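Local coordinates for protein denovo NTF2 (Synthetic construct, PDB 6W40) that is a computationally designed NTF2-like protein with no assigned natural function, made by a design algorithm for proteins with diverse pocket structures, at residues A31-F37 against R48-V54; E99-I104 against R116-R120; L18-W24 against R68-I72; F27-D32 against K111-V115. All blocks are in the same frame, centred on the assembly; numbering follows the deposited sequence.

Interaction 1: residues A31-F37 against R48-V54; sequences ADPDVKF and RHGREEV
This contact closes the open end of the beta hairpin 35-41/44-49 of the NTF2-like fold, where strand 44-49 passes into helix 51-65. The two strands are antiparallel. Phe37 and Arg48 form a hydrogen-bonded pair, with Arg48 N to Phe37 O at 2.8 Å and Phe37 N to Arg48 O at 3.1 Å. Lys36 and His49 form the next, non-hydrogen-bonded pair, CA to CA 4.8 Å. Gly50 then takes the N-cap position. Its phi of 96° and psi of 145° suit glycine, and its N bonds to Val35 O at 3.2 Å.

Arg51, in the first turn of the helix, lies along the corner of the other chain segment. There a type I turn, Asp32 to Val35, overlaps an Asx turn in which Asp34 N reaches Asp32 OD1 at 2.6 Å. Arg51 N makes a weak bond to Pro33 O at 3.1 Å. The Arg51 side chain, chi1 and chi2 t and then chi3 m, runs past Ala31, CG to Ala31 CB 3.7 Å, and places one guanidinium face over Ala31 O.

Phe37 (chi1 t) points to the helix side of the hairpin. Its CB meets Val54 CG2 at 3.5 Å, and its ring goes on to Leu58 and Leu61. Val35 CG1 also packs on Val54 CG2, at 3.8 Å. His49 (chi1 t) turns to the other face, where its ND1 accepts a hydrogen bond from Lys36 NZ at 3.1 Å.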
loop_
_atom_site.group_PDB
_atom_site.type_symbol
_atom_site.label_atom_id
_atom_site.label_comp_id
_atom_site.label_asym_id
_atom_site.label_seq_id
_atom_site.Cartn_x
_atom_site.Cartn_y
_atom_site.Cartn_z
ATOM N N ALA A 31 -3.647 11.165 -11.003
ATOM C CA ALA A 31 -4.316 12.356 -10.500
ATOM C C ALA A 31 -5.436 12.777 -11.443
ATOM O O ALA A 31 -5.251 12.813 -12.665
ATOM C CB ALA A 31 -3.314 13.498 -10.327
ATOM N N ASP A 32 -6.598 13.084 -10.869
ATOM C CA ASP A 32 -7.684 13.672 -11.635
ATOM C C ASP A 32 -7.227 15.009 -12.218
ATOM O O ASP A 32 -6.448 15.732 -11.590
ATOM C CB ASP A 32 -8.913 13.864 -10.742
ATOM C CG ASP A 32 -10.115 14.419 -11.492
ATOM O OD1 ASP A 32 -10.098 15.609 -11.868
ATOM O OD2 ASP A 32 -11.084 13.660 -11.705
ATOM N N PRO A 33 -7.673 15.349 -13.430
ATOM C CA PRO A 33 -7.319 16.661 -14.000
ATOM C C PRO A 33 -7.656 17.833 -13.092
ATOM O O PRO A 33 -6.972 18.863 -13.137
ATOM C CB PRO A 33 -8.135 16.700 -15.299
ATOM C CG PRO A 33 -8.300 15.266 -15.677
ATOM C CD PRO A 33 -8.416 14.508 -14.384
ATOM N N ASP A 34 -8.687 17.701 -12.264
ATOM C CA ASP A 34 -9.095 18.733 -11.318
ATOM C C ASP A 34 -8.792 18.317 -9.882
ATOM O O ASP A 34 -9.579 18.566 -8.968
ATOM C CB ASP A 34 -10.580 19.049 -11.476
ATOM C CG ASP A 34 -10.928 19.535 -12.868
ATOM O OD1 ASP A 34 -10.158 20.341 -13.428
ATOM O OD2 ASP A 34 -11.972 19.109 -13.403
ATOM N N VAL A 35 -7.642 17.674 -9.671
ATOM C CA VAL A 35 -7.265 17.226 -8.337
ATOM C C VAL A 35 -7.016 18.433 -7.439
ATOM O O VAL A 35 -6.453 19.449 -7.869
ATOM C CB VAL A 35 -6.029 16.312 -8.410
ATOM C CG1 VAL A 35 -4.858 17.038 -9.063
ATOM C CG2 VAL A 35 -5.647 15.805 -7.027
ATOM N N LYS A 36 -7.460 18.335 -6.189
ATOM C CA LYS A 36 -7.215 19.361 -5.188
ATOM C C LYS A 36 -6.120 18.910 -4.232
ATOM O O LYS A 36 -5.970 17.720 -3.945
ATOM C CB LYS A 36 -8.485 19.685 -4.399
ATOM C CG LYS A 36 -9.477 20.552 -5.143
ATOM C CD LYS A 36 -10.604 20.995 -4.229
ATOM C CE LYS A 36 -11.464 22.045 -4.902
ATOM N NZ LYS A 36 -10.658 23.232 -5.300
ATOM N N PHE A 37 -5.360 19.881 -3.730
ATOM C CA PHE A 37 -4.227 19.613 -2.853
ATOM C C PHE A 37 -4.151 20.719 -1.816
ATOM O O PHE A 37 -4.048 21.897 -2.172
ATOM C CB PHE A 37 -2.923 19.540 -3.653
ATOM C CG PHE A 37 -1.739 19.082 -2.851
ATOM C CD1 PHE A 37 -1.894 18.204 -1.791
ATOM C CD2 PHE A 37 -0.466 19.532 -3.161
ATOM C CE1 PHE A 37 -0.801 17.782 -1.058
ATOM C CE2 PHE A 37 0.631 19.115 -2.431
ATOM C CZ PHE A 37 0.463 18.238 -1.379
ATOM N N ARG A 48 -3.883 24.208 -3.716
ATOM C CA ARG A 48 -3.639 24.182 -5.151
ATOM C C ARG A 48 -4.755 23.416 -5.842
ATOM O O ARG A 48 -5.392 22.542 -5.246
ATOM C CB ARG A 48 -2.284 23.536 -5.491
ATOM C CG ARG A 48 -1.158 23.870 -4.522
ATOM C CD ARG A 48 -0.840 25.360 -4.492
ATOM N NE ARG A 48 0.099 25.762 -5.532
ATOM C CZ ARG A 48 0.775 26.907 -5.517
ATOM N NH1 ARG A 48 0.616 27.755 -4.508
ATOM N NH2 ARG A 48 1.613 27.200 -6.501
ATOM N N HIS A 49 -4.986 23.751 -7.111
ATOM C CA HIS A 49 -5.994 23.086 -7.924
ATOM C C HIS A 49 -5.458 22.880 -9.334
ATOM O O HIS A 49 -4.694 23.701 -9.852
ATOM C CB HIS A 49 -7.300 23.886 -7.972
ATOM C CG HIS A 49 -8.416 23.175 -8.671
ATOM N ND1 HIS A 49 -9.369 22.443 -7.995
ATOM C CD2 HIS A 49 -8.727 23.076 -9.985
ATOM C CE1 HIS A 49 -10.223 21.930 -8.864
ATOM N NE2 HIS A 49 -9.856 22.299 -10.077
ATOM N N GLY A 50 -5.877 21.774 -9.953
ATOM C CA GLY A 50 -5.387 21.409 -11.267
ATOM C C GLY A 50 -4.236 20.425 -11.183
ATOM O O GLY A 50 -3.425 20.501 -10.256
ATOM N N ARG A 51 -4.139 19.500 -12.143
ATOM C CA ARG A 51 -3.134 18.443 -12.043
ATOM C C ARG A 51 -1.720 19.011 -12.077
ATOM O O ARG A 51 -0.834 18.525 -11.365
ATOM C CB ARG A 51 -3.323 17.420 -13.163
ATOM C CG ARG A 51 -2.598 16.105 -12.918
ATOM C CD ARG A 51 -2.402 15.316 -14.208
ATOM N NE ARG A 51 -3.658 15.043 -14.904
ATOM C CZ ARG A 51 -3.793 14.127 -15.860
ATOM N NH1 ARG A 51 -2.751 13.393 -16.223
ATOM N NH2 ARG A 51 -4.970 13.938 -16.446
ATOM N N GLU A 52 -1.488 20.042 -12.893
ATOM C CA GLU A 52 -0.140 20.584 -13.034
ATOM C C GLU A 52 0.268 21.413 -11.822
ATOM O O GLU A 52 1.422 21.342 -11.382
ATOM C CB GLU A 52 -0.036 21.416 -14.313
ATOM C CG GLU A 52 -0.372 20.644 -15.582
ATOM C CD GLU A 52 0.522 19.435 -15.791
ATOM O OE1 GLU A 52 1.686 19.460 -15.336
ATOM O OE2 GLU A 52 0.059 18.454 -16.412
ATOM N N GLU A 53 -0.657 22.203 -11.270
ATOM C CA GLU A 53 -0.353 22.960 -10.060
ATOM C C GLU A 53 -0.085 22.034 -8.881
ATOM O O GLU A 53 0.792 22.306 -8.052
ATOM C CB GLU A 53 -1.503 23.913 -9.733
ATOM C CG GLU A 53 -1.533 25.190 -10.555
ATOM C CD GLU A 53 -0.688 26.295 -9.948
ATOM O OE1 GLU A 53 0.461 26.020 -9.540
ATOM O OE2 GLU A 53 -1.178 27.441 -9.870
ATOM N N VAL A 54 -0.831 20.932 -8.790
ATOM C CA VAL A 54 -0.693 20.026 -7.655
ATOM C C VAL A 54 0.623 19.261 -7.736
ATOM O O VAL A 54 1.358 19.154 -6.747
ATOM C CB VAL A 54 -1.899 19.072 -7.585
ATOM C CG1 VAL A 54 -1.626 17.934 -6.617
ATOM C CG2 VAL A 54 -3.152 19.836 -7.176
#

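Interaction 2: residues E99-I104 against R116-R120; sequences EDVELI and RIIIR
Strands 100-108 and 111-119 form a beta hairpin in the curved sheet of this NTF2-like fold, and this contact is its open end, away from the turn. The segment axes approach to 4.8 Å, and their directions differ by 168°, so the pairing is antiparallel. The register is Val101 with Ile119, Glu102 with Ile118, Leu103 with Ile117 and Ile104 with Arg116.

Backbone hydrogen bonds come in two reciprocal pairs. Glu102 N to Ile118 O and Ile118 N to Glu102 O are both 3.0 Å. Ile104 N to Arg116 O is 2.9 Å and Arg116 N to Ile104 O is 2.8 Å. Between them lie CA-H...O contacts, such as Leu103 CA to Arg116 O at 3.3 Å.

Apolar packing holds the face bearing Val101, Leu103, Ile117 and Ile119. Val101 (chi1 p) sets CG2 3.9 Å from Ile117 CG2 and 4.1 Å from Ile119 CG1. Both isoleucines have chi1 m and chi2 t. This face is buried: Leu58, Leu61 and Trp65 of helix 51-65 pack on the two isoleucines.

The other face carries Glu102, Ile104, Arg116 and Ile118, and is partly exposed. There Arg116, fully extended, makes a salt bridge with Asp40. At the end of the hairpin, Asp100 makes a salt bridge with Arg87. Glu99 OE1 accepts a hydrogen bond from Trp65 NE1 and lies 3.3 Å from Ile119 CG2.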
loop_
_atom_site.group_PDB
_atom_site.type_symbol
_atom_site.label_atom_id
_atom_site.label_comp_id
_atom_site.label_asym_id
_atom_site.label_seq_id
_atom_site.Cartn_x
_atom_site.Cartn_y
_atom_site.Cartn_z
ATOM N N GLU A 99 9.480 13.759 10.152
ATOM C CA GLU A 99 8.366 14.363 10.866
ATOM C C GLU A 99 7.092 13.551 10.668
ATOM O O GLU A 99 6.906 12.881 9.647
ATOM C CB GLU A 99 8.152 15.806 10.409
ATOM C CG GLU A 99 9.280 16.746 10.809
ATOM C CD GLU A 99 9.200 18.083 10.103
ATOM O OE1 GLU A 99 8.377 18.213 9.175
ATOM O OE2 GLU A 99 9.961 19.002 10.476
ATOM N N ASP A 100 6.217 13.603 11.670
ATOM C CA ASP A 100 4.939 12.911 11.589
ATOM C C ASP A 100 4.046 13.573 10.547
ATOM O O ASP A 100 4.016 14.800 10.419
ATOM C CB ASP A 100 4.245 12.909 12.950
ATOM C CG ASP A 100 5.008 12.116 13.995
ATOM O OD1 ASP A 100 6.154 11.704 13.717
ATOM O OD2 ASP A 100 4.457 11.899 15.094
ATOM N N VAL A 101 3.312 12.751 9.803
ATOM C CA VAL A 101 2.504 13.224 8.685
ATOM C C VAL A 101 1.201 12.438 8.647
ATOM O O VAL A 101 1.177 11.230 8.911
ATOM C CB VAL A 101 3.270 13.100 7.348
ATOM C CG1 VAL A 101 3.672 11.654 7.084
ATOM C CG2 VAL A 101 2.444 13.657 6.194
ATOM N N GLU A 102 0.110 13.135 8.345
ATOM C CA GLU A 102 -1.180 12.518 8.076
ATOM C C GLU A 102 -1.564 12.828 6.638
ATOM O O GLU A 102 -1.458 13.978 6.201
ATOM C CB GLU A 102 -2.258 13.023 9.038
ATOM C CG GLU A 102 -3.636 12.431 8.782
ATOM C CD GLU A 102 -4.687 12.944 9.747
ATOM O OE1 GLU A 102 -4.315 13.588 10.749
ATOM O OE2 GLU A 102 -5.887 12.704 9.500
ATOM N N LEU A 103 -1.995 11.808 5.902
ATOM C CA LEU A 103 -2.348 11.969 4.499
ATOM C C LEU A 103 -3.765 11.470 4.268
ATOM O O LEU A 103 -4.131 10.388 4.739
ATOM C CB LEU A 103 -1.369 11.227 3.587
ATOM C CG LEU A 103 0.096 11.642 3.731
ATOM C CD1 LEU A 103 0.833 10.697 4.670
ATOM C CD2 LEU A 103 0.774 11.713 2.373
ATOM N N ILE A 104 -4.553 12.259 3.546
ATOM C CA ILE A 104 -5.924 11.911 3.197
ATOM C C ILE A 104 -6.048 11.968 1.683
ATOM O O ILE A 104 -5.829 13.024 1.075
ATOM C CB ILE A 104 -6.939 12.844 3.873
ATOM C CG1 ILE A 104 -6.845 12.696 5.392
ATOM C CG2 ILE A 104 -8.349 12.542 3.384
ATOM C CD1 ILE A 104 -7.524 13.800 6.151
ATOM N N ARG A 116 -4.834 15.644 0.924
ATOM C CA ARG A 116 -4.568 16.526 2.051
ATOM C C ARG A 116 -3.364 15.994 2.811
ATOM O O ARG A 116 -3.277 14.792 3.080
ATOM C CB ARG A 116 -5.775 16.644 2.985
ATOM C CG ARG A 116 -5.531 17.604 4.140
ATOM C CD ARG A 116 -6.774 17.841 4.979
ATOM N NE ARG A 116 -6.550 18.900 5.959
ATOM C CZ ARG A 116 -7.447 19.298 6.855
ATOM N NH1 ARG A 116 -8.641 18.723 6.904
ATOM N NH2 ARG A 116 -7.150 20.271 7.705
ATOM N N ILE A 117 -2.438 16.887 3.149
ATOM C CA ILE A 117 -1.219 16.525 3.857
ATOM C C ILE A 117 -1.055 17.477 5.032
ATOM O O ILE A 117 -1.050 18.701 4.850
ATOM C CB ILE A 117 0.013 16.568 2.938
ATOM C CG1 ILE A 117 -0.092 15.464 1.880
ATOM C CG2 ILE A 117 1.292 16.427 3.750
ATOM C CD1 ILE A 117 1.065 15.411 0.916
ATOM N N ILE A 118 -0.929 16.918 6.233
ATOM C CA ILE A 118 -0.797 17.687 7.464
ATOM C C ILE A 118 0.501 17.267 8.138
ATOM O O ILE A 118 0.695 16.083 8.440
ATOM C CB ILE A 118 -1.997 17.475 8.400
ATOM C CG1 ILE A 118 -3.295 17.844 7.681
ATOM C CG2 ILE A 118 -1.832 18.295 9.671
ATOM C CD1 ILE A 118 -4.542 17.441 8.428
ATOM N N ILE A 119 1.386 18.232 8.368
ATOM C CA ILE A 119 2.686 17.987 8.980
ATOM C C ILE A 119 2.787 18.830 10.240
ATOM O O ILE A 119 2.593 20.051 10.193
ATOM C CB ILE A 119 3.839 18.313 8.015
ATOM C CG1 ILE A 119 3.669 17.551 6.699
ATOM C CG2 ILE A 119 5.175 17.975 8.654
ATOM C CD1 ILE A 119 4.730 17.874 5.672
ATOM N N ARG A 120 3.086 18.182 11.361
ATOM C CA ARG A 120 3.319 18.891 12.613
ATOM C C ARG A 120 4.769 18.727 13.054
ATOM O O ARG A 120 5.422 17.737 12.720
ATOM C CB ARG A 120 2.379 18.392 13.712
ATOM C CG ARG A 120 0.899 18.584 13.421
ATOM C CD ARG A 120 0.105 18.652 14.717
ATOM N NE ARG A 120 0.521 17.623 15.666
ATOM C CZ ARG A 120 0.174 17.607 16.949
ATOM N NH1 ARG A 120 -0.594 18.570 17.440
ATOM N NH2 ARG A 120 0.597 16.631 17.741
ATOM O OXT ARG A 120 5.321 19.576 13.753
#

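Interaction 3: residues L18-W24 against R68-I72; sequences LFMTGDW and RNIRI
The loop 18-24, between helices 2-18 and 27-30 of the NTF2-like fold, lies against strand 67-72. The loop is irregular (Thr21 phi 28°, psi -135°); Gly22 CA and Asn69 CA are closest, 4.8 Å. It offers two hydrophobic bumps. Leu18 (chi1 m) fits between two isoleucines: its CD2 is 3.7 Å from Ile70 CD1 and its CB 3.5 Å from Ile72 CD1. Trp24 (chi1 m), from the loop's other end, sets CZ2 3.6 Å from Ile70 CD1, so the tip of Ile70 fills the corner that Leu18 and Trp24 make.

Asn69 (chi1 t) fills the hollow inside the loop. Its ND2 makes a weak hydrogen bond to Leu18 O, 3.5 Å. Gly22 CA comes within 3.1 Å of Arg68 O, where a side chain would clash. Arg68 and Asn69 form a classic beta bulge opposite Glu89. Met20 of the second subunit packs on Phe19 and Ile72.

With one weak hydrogen bond across the contact, the loop is held mainly by apolar packing and close backbone fit.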
loop_
_atom_site.group_PDB
_atom_site.type_symbol
_atom_site.label_atom_id
_atom_site.label_comp_id
_atom_site.label_asym_id
_atom_site.label_seq_id
_atom_site.Cartn_x
_atom_site.Cartn_y
_atom_site.Cartn_z
ATOM N N LEU A 18 2.212 4.095 -1.341
ATOM C CA LEU A 18 2.754 3.749 -0.034
ATOM C C LEU A 18 3.409 2.373 0.008
ATOM O O LEU A 18 3.751 1.897 1.096
ATOM C CB LEU A 18 1.648 3.836 1.019
ATOM C CG LEU A 18 0.874 5.158 1.035
ATOM C CD1 LEU A 18 -0.625 4.906 0.992
ATOM C CD2 LEU A 18 1.241 5.998 2.249
ATOM N N PHE A 19 3.599 1.725 -1.141
ATOM C CA PHE A 19 4.253 0.420 -1.186
ATOM C C PHE A 19 5.312 0.395 -2.278
ATOM O O PHE A 19 6.508 0.499 -1.988
ATOM C CB PHE A 19 3.225 -0.692 -1.416
ATOM C CG PHE A 19 3.822 -2.073 -1.529
ATOM C CD1 PHE A 19 3.151 -3.066 -2.223
ATOM C CD2 PHE A 19 5.031 -2.388 -0.926
ATOM C CE1 PHE A 19 3.681 -4.335 -2.332
ATOM C CE2 PHE A 19 5.567 -3.656 -1.035
ATOM C CZ PHE A 19 4.889 -4.630 -1.738
ATOM N N MET A 20 4.876 0.230 -3.529
ATOM C CA MET A 20 5.766 0.204 -4.684
ATOM C C MET A 20 6.738 1.373 -4.634
ATOM O O MET A 20 6.434 2.460 -5.140
ATOM C CB MET A 20 4.951 0.234 -5.978
ATOM C CG MET A 20 5.780 0.183 -7.245
ATOM S SD MET A 20 4.828 0.686 -8.689
ATOM C CE MET A 20 3.289 -0.171 -8.369
ATOM N N THR A 21 7.917 1.132 -4.044
ATOM C CA THR A 21 8.872 2.150 -3.603
ATOM C C THR A 21 8.162 3.451 -3.242
ATOM O O THR A 21 7.141 3.432 -2.548
ATOM C CB THR A 21 9.964 2.383 -4.662
ATOM O OG1 THR A 21 10.758 3.518 -4.291
ATOM C CG2 THR A 21 9.383 2.592 -6.065
ATOM N N GLY A 22 8.693 4.583 -3.688
ATOM C CA GLY A 22 7.942 5.814 -3.597
ATOM C C GLY A 22 6.989 5.908 -4.765
ATOM O O GLY A 22 5.768 5.974 -4.588
ATOM N N ASP A 23 7.555 5.882 -5.973
ATOM C CA ASP A 23 6.799 5.996 -7.220
ATOM C C ASP A 23 5.865 7.201 -7.199
ATOM O O ASP A 23 4.812 7.203 -7.842
ATOM C CB ASP A 23 6.020 4.715 -7.523
ATOM C CG ASP A 23 5.809 4.504 -9.009
ATOM O OD1 ASP A 23 6.388 5.276 -9.804
ATOM O OD2 ASP A 23 5.070 3.571 -9.385
ATOM N N TRP A 24 6.244 8.237 -6.448
ATOM C CA TRP A 24 5.487 9.479 -6.436
ATOM C C TRP A 24 5.644 10.263 -7.730
ATOM O O TRP A 24 4.927 11.250 -7.929
ATOM C CB TRP A 24 5.906 10.331 -5.237
ATOM C CG TRP A 24 5.457 9.753 -3.930
ATOM C CD1 TRP A 24 6.069 8.762 -3.216
ATOM C CD2 TRP A 24 4.292 10.122 -3.182
ATOM N NE1 TRP A 24 5.360 8.496 -2.071
ATOM C CE2 TRP A 24 4.264 9.318 -2.026
ATOM C CE3 TRP A 24 3.272 11.059 -3.377
ATOM C CZ2 TRP A 24 3.255 9.421 -1.069
ATOM C CZ3 TRP A 24 2.273 11.160 -2.424
ATOM C CH2 TRP A 24 2.271 10.345 -1.287
ATOM N N ARG A 68 11.374 9.525 0.431
ATOM C CA ARG A 68 11.398 8.307 -0.368
ATOM C C ARG A 68 10.079 7.550 -0.290
ATOM O O ARG A 68 9.525 7.160 -1.320
ATOM C CB ARG A 68 12.550 7.401 0.078
ATOM C CG ARG A 68 13.926 7.920 -0.295
ATOM C CD ARG A 68 15.009 6.953 0.148
ATOM N NE ARG A 68 16.325 7.348 -0.340
ATOM C CZ ARG A 68 17.448 6.693 -0.068
ATOM N NH1 ARG A 68 17.416 5.607 0.692
ATOM N NH2 ARG A 68 18.604 7.123 -0.554
ATOM N N ASN A 69 9.563 7.339 0.918
ATOM C CA ASN A 69 8.261 6.715 1.114
ATOM C C ASN A 69 7.704 7.206 2.447
ATOM O O ASN A 69 8.198 8.180 3.024
ATOM C CB ASN A 69 8.377 5.186 1.045
ATOM C CG ASN A 69 7.049 4.512 0.752
ATOM O OD1 ASN A 69 6.108 5.148 0.276
ATOM N ND2 ASN A 69 6.966 3.218 1.039
ATOM N N ILE A 70 6.669 6.530 2.941
ATOM C CA ILE A 70 5.985 6.910 4.172
ATOM C C ILE A 70 5.937 5.689 5.080
ATOM O O ILE A 70 5.237 4.714 4.779
ATOM C CB ILE A 70 4.572 7.444 3.904
ATOM C CG1 ILE A 70 4.628 8.655 2.976
ATOM C CG2 ILE A 70 3.879 7.806 5.211
ATOM C CD1 ILE A 70 3.277 9.113 2.497
ATOM N N ARG A 71 6.676 5.738 6.187
ATOM C CA ARG A 71 6.606 4.691 7.201
ATOM C C ARG A 71 5.233 4.736 7.861
ATOM O O ARG A 71 4.956 5.622 8.675
ATOM C CB ARG A 71 7.718 4.871 8.230
ATOM C CG ARG A 71 7.668 3.869 9.372
ATOM C CD ARG A 71 7.841 2.446 8.869
ATOM N NE ARG A 71 9.160 2.233 8.279
ATOM C CZ ARG A 71 10.228 1.836 8.962
ATOM N NH1 ARG A 71 10.138 1.607 10.266
ATOM N NH2 ARG A 71 11.388 1.667 8.342
ATOM N N ILE A 72 4.380 3.778 7.515
ATOM C CA ILE A 72 2.967 3.833 7.873
ATOM C C ILE A 72 2.768 3.314 9.289
ATOM O O ILE A 72 3.292 2.255 9.657
ATOM C CB ILE A 72 2.129 3.030 6.868
ATOM C CG1 ILE A 72 2.193 3.688 5.490
ATOM C CG2 ILE A 72 0.693 2.903 7.347
ATOM C CD1 ILE A 72 1.504 2.899 4.413
#

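Interaction 4: residues F27-D32 against K111-V115; sequences FHEMAD and KIKKV
This is a short parallel beta bridge in the NTF2-like fold, joining the segment after the first long helix to the start of the last strand, 111-119. Residues 27-30 make a weakly bonded helical turn, and Ala31 and Asp32 then run extended beside Lys111 and Ile112. Ala31 pairs with Ile112, CA to CA 4.6 Å. Two hydrogen bonds flank the pair: Ile112 N to Met30 O, 2.7 Å at 174°, and Asp32 N to Ile112 O, 2.8 Å.

Ile112 (chi1 m, chi2 t) shares the buried face of Ala31 and packs against the helical turn. Its CD1 lies 3.8 Å from Phe27 CE1 and 4.3 Å from Met30 CB. Phe27 has chi1 t, which carries its ring across to the strand. Val115 meets the edge of that ring, CG2 to Phe27 CZ 3.7 Å. Val54 and Leu58 of helix 51-65 also pack on Phe27.

Lys113 and Lys114 form a classic beta bulge opposite Ile106. Lys113 NZ donates to Asp34 O and Asp32 OD1 accepts from Asp34 N. Lys113 CD lies 3.8 Å from Asp32 CG. Lys111 folds over the end of the helical turn, with CD 3.3 Å from Met30 O and CE 3.4 Å from Glu29 O.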
loop_
_atom_site.group_PDB
_atom_site.type_symbol
_atom_site.label_atom_id
_atom_site.label_comp_id
_atom_site.label_asym_id
_atom_site.label_seq_id
_atom_site.Cartn_x
_atom_site.Cartn_y
_atom_site.Cartn_z
ATOM N N PHE A 27 2.445 9.943 -9.627
ATOM C CA PHE A 27 1.279 10.667 -9.140
ATOM C C PHE A 27 0.545 11.389 -10.262
ATOM O O PHE A 27 -0.661 11.630 -10.144
ATOM C CB PHE A 27 1.700 11.665 -8.058
ATOM C CG PHE A 27 0.556 12.413 -7.438
ATOM C CD1 PHE A 27 -0.173 11.852 -6.404
ATOM C CD2 PHE A 27 0.215 13.682 -7.881
ATOM C CE1 PHE A 27 -1.228 12.535 -5.828
ATOM C CE2 PHE A 27 -0.841 14.371 -7.308
ATOM C CZ PHE A 27 -1.561 13.796 -6.281
ATOM N N HIS A 28 1.244 11.723 -11.351
ATOM C CA HIS A 28 0.620 12.464 -12.440
ATOM C C HIS A 28 -0.365 11.596 -13.212
ATOM O O HIS A 28 -1.415 12.080 -13.652
ATOM C CB HIS A 28 1.694 13.016 -13.377
ATOM C CG HIS A 28 1.156 13.864 -14.489
ATOM N ND1 HIS A 28 0.643 13.333 -15.653
ATOM C CD2 HIS A 28 1.066 15.210 -14.621
ATOM C CE1 HIS A 28 0.254 14.313 -16.450
ATOM N NE2 HIS A 28 0.500 15.462 -15.847
ATOM N N GLU A 29 -0.049 10.312 -13.383
ATOM C CA GLU A 29 -0.904 9.429 -14.167
ATOM C C GLU A 29 -2.150 8.990 -13.411
ATOM O O GLU A 29 -3.100 8.510 -14.039
ATOM C CB GLU A 29 -0.114 8.198 -14.624
ATOM C CG GLU A 29 0.220 7.215 -13.513
ATOM C CD GLU A 29 1.201 6.144 -13.953
ATOM O OE1 GLU A 29 1.958 6.388 -14.917
ATOM O OE2 GLU A 29 1.215 5.056 -13.337
ATOM N N MET A 30 -2.173 9.140 -12.088
ATOM C CA MET A 30 -3.320 8.752 -11.281
ATOM C C MET A 30 -4.106 9.943 -10.753
ATOM O O MET A 30 -5.145 9.747 -10.114
ATOM C CB MET A 30 -2.871 7.880 -10.105
ATOM C CG MET A 30 -2.127 6.623 -10.506
ATOM S SD MET A 30 -1.385 5.841 -9.067
ATOM C CE MET A 30 -0.490 7.230 -8.378
ATOM N N ALA A 31 -3.647 11.165 -11.003
ATOM C CA ALA A 31 -4.316 12.356 -10.500
ATOM C C ALA A 31 -5.436 12.777 -11.443
ATOM O O ALA A 31 -5.251 12.813 -12.665
ATOM C CB ALA A 31 -3.314 13.498 -10.327
ATOM N N ASP A 32 -6.598 13.084 -10.869
ATOM C CA ASP A 32 -7.684 13.672 -11.635
ATOM C C ASP A 32 -7.227 15.009 -12.218
ATOM O O ASP A 32 -6.448 15.732 -11.590
ATOM C CB ASP A 32 -8.913 13.864 -10.742
ATOM C CG ASP A 32 -10.115 14.419 -11.492
ATOM O OD1 ASP A 32 -10.098 15.609 -11.868
ATOM O OD2 ASP A 32 -11.084 13.660 -11.705
ATOM N N LYS A 111 -9.407 7.916 -10.185
ATOM C CA LYS A 111 -8.385 8.948 -10.171
ATOM C C LYS A 111 -8.377 9.652 -8.822
ATOM O O LYS A 111 -9.410 9.761 -8.154
ATOM C CB LYS A 111 -8.608 9.967 -11.297
ATOM C CG LYS A 111 -8.295 9.427 -12.686
ATOM C CD LYS A 111 -6.795 9.317 -12.905
ATOM C CE LYS A 111 -6.468 8.533 -14.163
ATOM N NZ LYS A 111 -6.770 7.082 -14.005
ATOM N N ILE A 112 -7.197 10.119 -8.426
ATOM C CA ILE A 112 -7.053 10.846 -7.168
ATOM C C ILE A 112 -7.649 12.237 -7.360
ATOM O O ILE A 112 -7.123 13.049 -8.125
ATOM C CB ILE A 112 -5.590 10.922 -6.723
ATOM C CG1 ILE A 112 -5.005 9.518 -6.553
ATOM C CG2 ILE A 112 -5.477 11.700 -5.426
ATOM C CD1 ILE A 112 -3.545 9.509 -6.150
ATOM N N LYS A 113 -8.754 12.511 -6.665
ATOM C CA LYS A 113 -9.450 13.786 -6.786
ATOM C C LYS A 113 -9.010 14.800 -5.740
ATOM O O LYS A 113 -9.069 16.008 -5.998
ATOM C CB LYS A 113 -10.965 13.570 -6.689
ATOM C CG LYS A 113 -11.798 14.843 -6.814
ATOM C CD LYS A 113 -11.528 15.568 -8.127
ATOM C CE LYS A 113 -12.205 16.932 -8.156
ATOM N NZ LYS A 113 -11.657 17.852 -7.120
ATOM N N LYS A 114 -8.564 14.350 -4.568
ATOM C CA LYS A 114 -8.151 15.273 -3.522
ATOM C C LYS A 114 -7.069 14.635 -2.662
ATOM O O LYS A 114 -7.157 13.456 -2.312
ATOM C CB LYS A 114 -9.341 15.691 -2.651
ATOM C CG LYS A 114 -9.017 16.763 -1.628
ATOM C CD LYS A 114 -10.253 17.162 -0.845
ATOM C CE LYS A 114 -9.947 18.293 0.115
ATOM N NZ LYS A 114 -11.149 18.700 0.893
ATOM N N VAL A 115 -6.050 15.427 -2.331
ATOM C CA VAL A 115 -4.988 15.025 -1.417
ATOM C C VAL A 115 -4.876 16.083 -0.330
ATOM O O VAL A 115 -4.835 17.281 -0.628
ATOM C CB VAL A 115 -3.634 14.858 -2.133
ATOM C CG1 VAL A 115 -2.548 14.478 -1.134
ATOM C CG2 VAL A 115 -3.733 13.820 -3.232
#

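Interactions 1 and 4 form one unit, their centres about 7 Å apart, and share Ala31 and Asp32. Lys36 N to Lys113 O and Lys36 O to Val115 N, both 2.8 Å, are probable hydrogen bonds that place strand 35-41 beside strand 111-119. Interaction 2 lies further along that last strand, its centre about 17 Å from that of interaction 4. It meets interaction 1 where Phe37 CE1 packs on Ile117 CD1 at 3.6 Å. Interaction 3 reaches the same interior through Ile70 CD1, 3.6 Å from Leu103 CD2. The centres of interactions 1 and 3 are about 20 Å apart. In NTF2-like folds the pocket usually lies between the sheet's concave face and the helices.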